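Local coordinates for protein phosphoribosylaminoimidazole carboxylase (Bombyx mori, PDB 4JA0) that probably catalyses two steps of de novo purine synthesis, carboxylating aminoimidazole ribonucleotide and joining aspartate to the product to give SAICAR, at residues Thr172-Ile175 against Phe176-Leu179; Ser221-Lys224 against Arg225-Val228; Asp395-Val398 against Trp399-Arg403. All coordinates share one frame; numbering follows the deposited sequence.

Contact 1: Thr172-Ile175 against Phe176-Leu179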
loop_
_atom_site.group_PDB
_atom_site.type_symbol
_atom_site.label_atom_id
_atom_site.label_comp_id
_atom_site.label_asym_id
_atom_site.label_seq_id
_atom_site.Cartn_x
_atom_site.Cartn_y
_atom_site.Cartn_z
ATOM N N THR A 172 21.237 11.925 40.382
ATOM C CA THR A 172 22.466 11.547 41.063
ATOM C C THR A 172 23.245 10.550 40.210
ATOM O O THR A 172 24.450 10.702 40.014
ATOM C CB THR A 172 22.176 10.955 42.474
ATOM O OG1 THR A 172 21.400 11.884 43.243
ATOM C CG2 THR A 172 23.464 10.627 43.231
ATOM N N ILE A 173 22.563 9.543 39.687
ATOM C CA ILE A 173 23.236 8.575 38.838
ATOM C C ILE A 173 23.823 9.265 37.618
ATOM O O ILE A 173 24.951 8.973 37.220
ATOM C CB ILE A 173 22.290 7.469 38.378
ATOM C CG1 ILE A 173 21.735 6.733 39.594
ATOM C CG2 ILE A 173 23.003 6.514 37.451
ATOM C CD1 ILE A 173 20.655 5.728 39.259
ATOM N N LEU A 174 23.071 10.208 37.053
ATOM C CA LEU A 174 23.492 10.927 35.844
ATOM C C LEU A 174 24.753 11.765 36.038
ATOM O O LEU A 174 25.661 11.725 35.217
ATOM C CB LEU A 174 22.342 11.816 35.362
ATOM C CG LEU A 174 22.524 12.569 34.053
ATOM C CD1 LEU A 174 23.115 11.630 33.043
ATOM C CD2 LEU A 174 21.183 13.051 33.568
ATOM N N ILE A 175 24.808 12.489 37.153
ATOM C CA ILE A 175 25.948 13.334 37.504
ATOM C C ILE A 175 27.193 12.491 37.721
ATOM O O ILE A 175 28.290 12.859 37.296
ATOM C CB ILE A 175 25.643 14.152 38.768
ATOM C CG1 ILE A 175 24.668 15.270 38.425
ATOM C CG2 ILE A 175 26.916 14.701 39.415
ATOM C CD1 ILE A 175 23.992 15.846 39.642
ATOM N N PHE A 176 27.008 11.355 38.386
ATOM C CA PHE A 176 28.072 10.393 38.517
ATOM C C PHE A 176 28.549 9.925 37.127
ATOM O O PHE A 176 29.748 9.883 36.856
ATOM C CB PHE A 176 27.612 9.188 39.318
ATOM C CG PHE A 176 28.664 8.139 39.445
ATOM C CD1 PHE A 176 29.561 8.169 40.492
ATOM C CD2 PHE A 176 28.824 7.172 38.452
ATOM C CE1 PHE A 176 30.554 7.211 40.577
ATOM C CE2 PHE A 176 29.817 6.223 38.526
ATOM C CZ PHE A 176 30.679 6.235 39.585
ATOM N N GLU A 177 27.621 9.593 36.240
ATOM C CA GLU A 177 27.999 9.065 34.939
ATOM C C GLU A 177 28.786 10.084 34.098
ATOM O O GLU A 177 29.793 9.742 33.459
ATOM C CB GLU A 177 26.751 8.607 34.200
ATOM C CG GLU A 177 26.181 7.275 34.696
ATOM C CD GLU A 177 24.797 6.993 34.118
ATOM O OE1 GLU A 177 24.137 7.967 33.675
ATOM O OE2 GLU A 177 24.373 5.810 34.091
ATOM N N ILE A 178 28.359 11.342 34.156
ATOM C CA ILE A 178 29.031 12.435 33.465
ATOM C C ILE A 178 30.455 12.642 33.948
ATOM O O ILE A 178 31.384 12.684 33.151
ATOM C CB ILE A 178 28.267 13.755 33.677
ATOM C CG1 ILE A 178 26.946 13.713 32.922
ATOM C CG2 ILE A 178 29.122 14.960 33.254
ATOM C CD1 ILE A 178 26.069 14.873 33.215
ATOM N N LEU A 179 30.609 12.744 35.261
ATOM C CA LEU A 179 31.908 12.946 35.885
ATOM C C LEU A 179 32.787 11.714 35.725
ATOM O O LEU A 179 34.013 11.830 35.602
ATOM C CB LEU A 179 31.739 13.286 37.364
ATOM C CG LEU A 179 30.959 14.575 37.599
ATOM C CD1 LEU A 179 30.744 14.757 39.072
ATOM C CD2 LEU A 179 31.709 15.760 37.023
#
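Ile-173 and Glu-177 are brought flank to flank by their first torsions. In Ile-173 the CG2 methyl is the branch anti to the backbone N. In Glu-177 CG is anti to its own carbonyl carbon (chi1 -76°), and the chain beyond it stays extended. The two therefore run side by side, pointing the same way, one turn apart on helix 162-183. This helix belongs to the SAICAR synthetase part of the chain and lies against strands 100-104, 123-132 and 188-200 of its antiparallel sheet.

Glu-177 CG passes 3.3 Å from Ile-173 O, the same carbonyl that accepts Glu-177 N at 2.9 Å. Further out, the carboxylate comes alongside the isoleucine, with Glu-177 OE2 3.7 Å from Ile-173 CG2. The other oxygen, OE1, turns toward Leu-174, whose side chain crosses that of Glu-177 at about a right angle; Leu-174 CD1 is 3.9 Å from Glu-177 OE1. Ile-173 CG2 and Leu-174 CD1 give the carboxylate apolar contact; its charge is met by Arg-403, which forms a salt bridge with OE1 from the C-terminal helix.

Leu-174 also meets Ile-178, one turn on, loosely, through its CG and the CD1 of the isoleucine. The backbone underneath is regular: Phe-176 N, Ile-178 N and Leu-179 N bond to the carbonyls of Thr-172, Leu-174 and Ile-175, the first with an N-H...O angle of 169°. Phe-176 swings its ring away from this turn toward Thr-103.

Along the buried flank, Ile-175 and Ile-178 pack on Leu-71 of helix 57-74. Leu-179 lies alongside Ile-175 there, with Leu-179 CG 3.2 Å from Ile-175 O and its CD1 methyl 3.8 Å from Ile-175 CG2.

Contact 2: Ser221-Lys224 against Arg225-Val228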
loop_
_atom_site.group_PDB
_atom_site.type_symbol
_atom_site.label_atom_id
_atom_site.label_comp_id
_atom_site.label_asym_id
_atom_site.label_seq_id
_atom_site.Cartn_x
_atom_site.Cartn_y
_atom_site.Cartn_z
ATOM N N SER A 221 44.374 5.265 37.208
ATOM C CA SER A 221 44.639 3.961 36.592
ATOM C C SER A 221 43.775 2.866 37.189
ATOM O O SER A 221 44.069 1.682 37.019
ATOM C CB SER A 221 46.124 3.578 36.686
ATOM O OG SER A 221 46.922 4.423 35.870
ATOM N N GLY A 222 42.714 3.268 37.893
ATOM C CA GLY A 222 41.831 2.324 38.548
ATOM C C GLY A 222 42.558 1.604 39.668
ATOM O O GLY A 222 42.100 0.560 40.151
ATOM N N ASP A 223 43.683 2.183 40.092
ATOM C CA ASP A 223 44.509 1.606 41.140
ATOM C C ASP A 223 44.156 2.262 42.459
ATOM O O ASP A 223 44.467 3.436 42.684
ATOM C CB ASP A 223 45.996 1.790 40.815
ATOM C CG ASP A 223 46.906 0.993 41.738
ATOM O OD1 ASP A 223 46.406 0.146 42.512
ATOM O OD2 ASP A 223 48.134 1.221 41.690
ATOM N N LYS A 224 43.515 1.481 43.324
ATOM C CA LYS A 224 43.063 1.935 44.642
ATOM C C LYS A 224 44.232 2.490 45.431
ATOM O O LYS A 224 44.112 3.495 46.152
ATOM C CB LYS A 224 42.427 0.762 45.405
ATOM C CG LYS A 224 41.961 1.119 46.791
ATOM C CD LYS A 224 41.557 -0.098 47.612
ATOM C CE LYS A 224 41.270 0.314 49.056
ATOM N NZ LYS A 224 41.128 -0.871 49.950
ATOM N N ARG A 225 45.378 1.860 45.195
ATOM C CA ARG A 225 46.647 2.155 45.849
ATOM C C ARG A 225 47.154 3.571 45.512
ATOM O O ARG A 225 47.990 4.126 46.226
ATOM C CB ARG A 225 47.653 1.080 45.430
ATOM C CG ARG A 225 48.921 1.050 46.198
ATOM C CD ARG A 225 49.855 -0.008 45.632
ATOM N NE ARG A 225 49.192 -1.300 45.450
ATOM C CZ ARG A 225 49.222 -2.000 44.321
ATOM N NH1 ARG A 225 49.870 -1.534 43.260
ATOM N NH2 ARG A 225 48.597 -3.167 44.251
ATOM N N LEU A 226 46.662 4.141 44.412
ATOM C CA LEU A 226 47.035 5.497 44.016
ATOM C C LEU A 226 45.964 6.544 44.356
ATOM O O LEU A 226 46.039 7.676 43.856
ATOM C CB LEU A 226 47.336 5.554 42.516
ATOM C CG LEU A 226 48.540 4.737 42.042
ATOM C CD1 LEU A 226 48.626 4.678 40.520
ATOM C CD2 LEU A 226 49.797 5.321 42.628
ATOM N N MET A 227 44.993 6.174 45.204
ATOM C CA MET A 227 43.866 7.061 45.556
ATOM C C MET A 227 44.287 8.494 45.897
ATOM O O MET A 227 45.326 8.721 46.508
ATOM C CB MET A 227 43.032 6.465 46.697
ATOM C CG MET A 227 43.768 6.219 48.014
ATOM S SD MET A 227 42.710 5.579 49.363
ATOM C CE MET A 227 41.755 4.293 48.551
ATOM N N VAL A 228 43.470 9.459 45.498
ATOM C CA VAL A 228 43.840 10.869 45.609
ATOM C C VAL A 228 42.781 11.646 46.373
ATOM O O VAL A 228 42.838 12.875 46.477
ATOM C CB VAL A 228 44.027 11.517 44.210
ATOM C CG1 VAL A 228 44.963 12.696 44.293
ATOM C CG2 VAL A 228 44.602 10.528 43.258
#
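Asp-223 meets Arg-225 twice, once at the backbone and once at the guanidinium. Asp-223 OD1 accepts a weak bond from Arg-225 N at 3.3 Å. The same oxygen, Asp-223 OD1, lies over the centre of the Arg-225 guanidinium, 3.9 Å above its plane. The arginine chain bends at chi3 (-49°), which turns the face of the guanidinium to Asp-223 OD1, and the two flat groups stand 79° apart. The long salt bridge from Asp-223 OD2 to Arg-225 NH1, at 3.6 Å, is thus a matter of charge alone, since no N-H points at the oxygen. Leu-226 comes over a face of the carboxylate, Leu-226 CG lying 3.6 Å from Asp-223 OD2.

The side-chain bond to the second residue along makes this an Asx turn, and the backbone continues it as two overlapping type I turns. Leu-226 N bonds to Asp-223 O, and Met-227 N bonds to Lys-224 O at 3.0 Å. Replacing Asp-223 with an alanine removes both carboxylate oxygens and would probably leave Arg-225 N without this acceptor and the guanidinium without the carboxylate charge it faces.

Next out, Lys-224 and Met-227 run side by side, Met-227 CE touching Lys-224 CG at 3.6 Å. Lys-224 NZ is drawn on to a salt bridge with Glu-120. Met-227 rests on Trp-219 of strand 216-220 and Val-232 of helix 231-235, the two elements that this surface loop connects.

Contact 3: Asp395-Val398 against Trp399-Arg403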
loop_
_atom_site.group_PDB
_atom_site.type_symbol
_atom_site.label_atom_id
_atom_site.label_comp_id
_atom_site.label_asym_id
_atom_site.label_seq_id
_atom_site.Cartn_x
_atom_site.Cartn_y
_atom_site.Cartn_z
ATOM N N ASP A 395 32.920 13.040 22.494
ATOM C CA ASP A 395 32.761 14.271 23.226
ATOM C C ASP A 395 31.821 13.998 24.369
ATOM O O ASP A 395 30.611 13.984 24.158
ATOM C CB ASP A 395 32.157 15.329 22.315
ATOM C CG ASP A 395 32.196 16.713 22.926
ATOM O OD1 ASP A 395 32.239 17.695 22.153
ATOM O OD2 ASP A 395 32.167 16.826 24.175
ATOM N N TYR A 396 32.345 13.798 25.577
ATOM C CA TYR A 396 31.478 13.335 26.654
ATOM C C TYR A 396 30.402 14.363 26.957
ATOM O O TYR A 396 29.329 14.024 27.459
ATOM C CB TYR A 396 32.263 12.953 27.922
ATOM C CG TYR A 396 32.689 14.115 28.777
ATOM C CD1 TYR A 396 31.857 14.625 29.759
ATOM C CD2 TYR A 396 33.938 14.696 28.608
ATOM C CE1 TYR A 396 32.249 15.689 30.530
ATOM C CE2 TYR A 396 34.341 15.741 29.370
ATOM C CZ TYR A 396 33.496 16.243 30.337
ATOM O OH TYR A 396 33.906 17.306 31.115
ATOM N N LEU A 397 30.676 15.611 26.597
ATOM C CA LEU A 397 29.744 16.693 26.856
ATOM C C LEU A 397 28.489 16.601 26.004
ATOM O O LEU A 397 27.386 16.902 26.468
ATOM C CB LEU A 397 30.407 18.029 26.594
ATOM C CG LEU A 397 29.767 19.068 27.494
ATOM C CD1 LEU A 397 30.534 19.032 28.836
ATOM C CD2 LEU A 397 29.760 20.450 26.862
ATOM N N VAL A 398 28.654 16.216 24.746
ATOM C CA VAL A 398 27.501 16.007 23.893
ATOM C C VAL A 398 26.729 14.825 24.451
ATOM O O VAL A 398 25.515 14.894 24.664
ATOM C CB VAL A 398 27.930 15.738 22.447
ATOM C CG1 VAL A 398 26.771 15.178 21.645
ATOM C CG2 VAL A 398 28.413 17.011 21.821
ATOM N N TRP A 399 27.464 13.762 24.755
ATOM C CA TRP A 399 26.897 12.567 25.356
ATOM C C TRP A 399 26.161 12.874 26.672
ATOM O O TRP A 399 25.087 12.330 26.923
ATOM C CB TRP A 399 28.021 11.557 25.553
ATOM C CG TRP A 399 27.612 10.301 26.202
ATOM C CD1 TRP A 399 27.173 9.158 25.595
ATOM C CD2 TRP A 399 27.607 10.041 27.606
ATOM N NE1 TRP A 399 26.890 8.204 26.537
ATOM C CE2 TRP A 399 27.154 8.721 27.783
ATOM C CE3 TRP A 399 27.946 10.798 28.732
ATOM C CZ2 TRP A 399 27.043 8.138 29.050
ATOM C CZ3 TRP A 399 27.826 10.220 29.982
ATOM C CH2 TRP A 399 27.383 8.904 30.132
ATOM N N GLY A 400 26.723 13.762 27.493
ATOM C CA GLY A 400 26.040 14.224 28.687
ATOM C C GLY A 400 24.692 14.839 28.334
ATOM O O GLY A 400 23.654 14.467 28.904
ATOM N N ARG A 401 24.693 15.749 27.358
ATOM C CA ARG A 401 23.474 16.485 26.986
ATOM C C ARG A 401 22.356 15.609 26.463
ATOM O O ARG A 401 21.186 15.941 26.630
ATOM C CB ARG A 401 23.775 17.593 25.967
ATOM C CG ARG A 401 24.627 18.717 26.536
ATOM C CD ARG A 401 24.385 20.024 25.791
ATOM N NE ARG A 401 25.587 20.853 25.734
ATOM C CZ ARG A 401 25.618 22.123 25.331
ATOM N NH1 ARG A 401 24.505 22.740 24.950
ATOM N NH2 ARG A 401 26.771 22.781 25.318
ATOM N N LEU A 402 22.720 14.504 25.823
ATOM C CA LEU A 402 21.744 13.521 25.387
ATOM C C LEU A 402 21.082 12.875 26.601
ATOM O O LEU A 402 19.863 12.719 26.641
ATOM C CB LEU A 402 22.409 12.461 24.516
ATOM C CG LEU A 402 22.859 12.891 23.103
ATOM C CD1 LEU A 402 23.753 11.834 22.476
ATOM C CD2 LEU A 402 21.683 13.185 22.187
ATOM N N ARG A 403 21.877 12.519 27.610
ATOM C CA ARG A 403 21.320 11.884 28.801
ATOM C C ARG A 403 20.487 12.852 29.597
ATOM O O ARG A 403 19.466 12.476 30.177
ATOM C CB ARG A 403 22.408 11.314 29.681
ATOM C CG ARG A 403 23.309 10.354 28.973
ATOM C CD ARG A 403 23.815 9.281 29.924
ATOM N NE ARG A 403 23.105 8.025 29.725
ATOM C CZ ARG A 403 23.475 6.868 30.261
ATOM N NH1 ARG A 403 24.551 6.814 31.018
ATOM N NH2 ARG A 403 22.779 5.768 30.031
#
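Arg-401 reaches back across one turn to Leu-397, close to the start of the C-terminal helix 396-420, where Asp-395 is the N-cap and its OD2 takes the N-H of Leu-397. Followed outward, the arginine first lies on backbone: Arg-401 CB is 3.5 Å from Val-398 O, and CG, anti to its own carbonyl carbon (chi1 -67°), is 3.3 Å from Leu-397 O. That carbonyl of Leu-397 also accepts Arg-401 N at 3.1 Å through its O. At the tip, Leu-397 CD2 stands at the guanidinium edge, near its plane, 4.1 Å from Arg-401 NH2. The two side chains meet at a slant, and the methyl offers contact only; NH1 has a weak hydrogen bond to Glu-291 O.

The indole of Trp-399 leads out from the same helix on another flank. The main-chain bond from Trp-399 N to Asp-395 O is nearly straight, 176° at the hydrogen, and lies in the carbonyl plane. The indole is turned with its edge toward Tyr-396 O, which Gly-400 N also uses as acceptor. One indole face carries Arg-403 CD, offset toward the rim. Lys-181 of helix 162-183 makes a cation-pi contact with the indole, and Tyr-346 of the second subunit meets it ring to ring, so this helix start sits where both the SAICAR synthetase part and a neighbouring copy converge.

Val-398 and Leu-402 take the side packed on Ala-388 of helix 380-391. Leu-402 N bonds to Val-398 O at 3.1 Å, and Leu-402 CG lies 3.7 Å from that same oxygen.

Overall arrangement
Contacts 1 and 3 are neighbours, their centres about 11 Å apart, although one lies in the SAICAR synthetase part and the other in the AIR carboxylase part. Where their helices meet, these two parts touch: Glu-177 OE1 and Arg-403 NH1 form a salt bridge at 2.9 Å, with Leu-174 CD1 packed 3.5 Å from Arg-403 CB. Arg-403 also pairs through NH2 with Glu-318 of the second subunit, so this arginine bridges the SAICAR synthetase part and a neighbouring subunit. Contact 2 stands apart at the surface of the SAICAR synthetase part, centres about 20 Å from contact 1 and about 26 Å from contact 3; the nearest atoms are about 12 and 16 Å away.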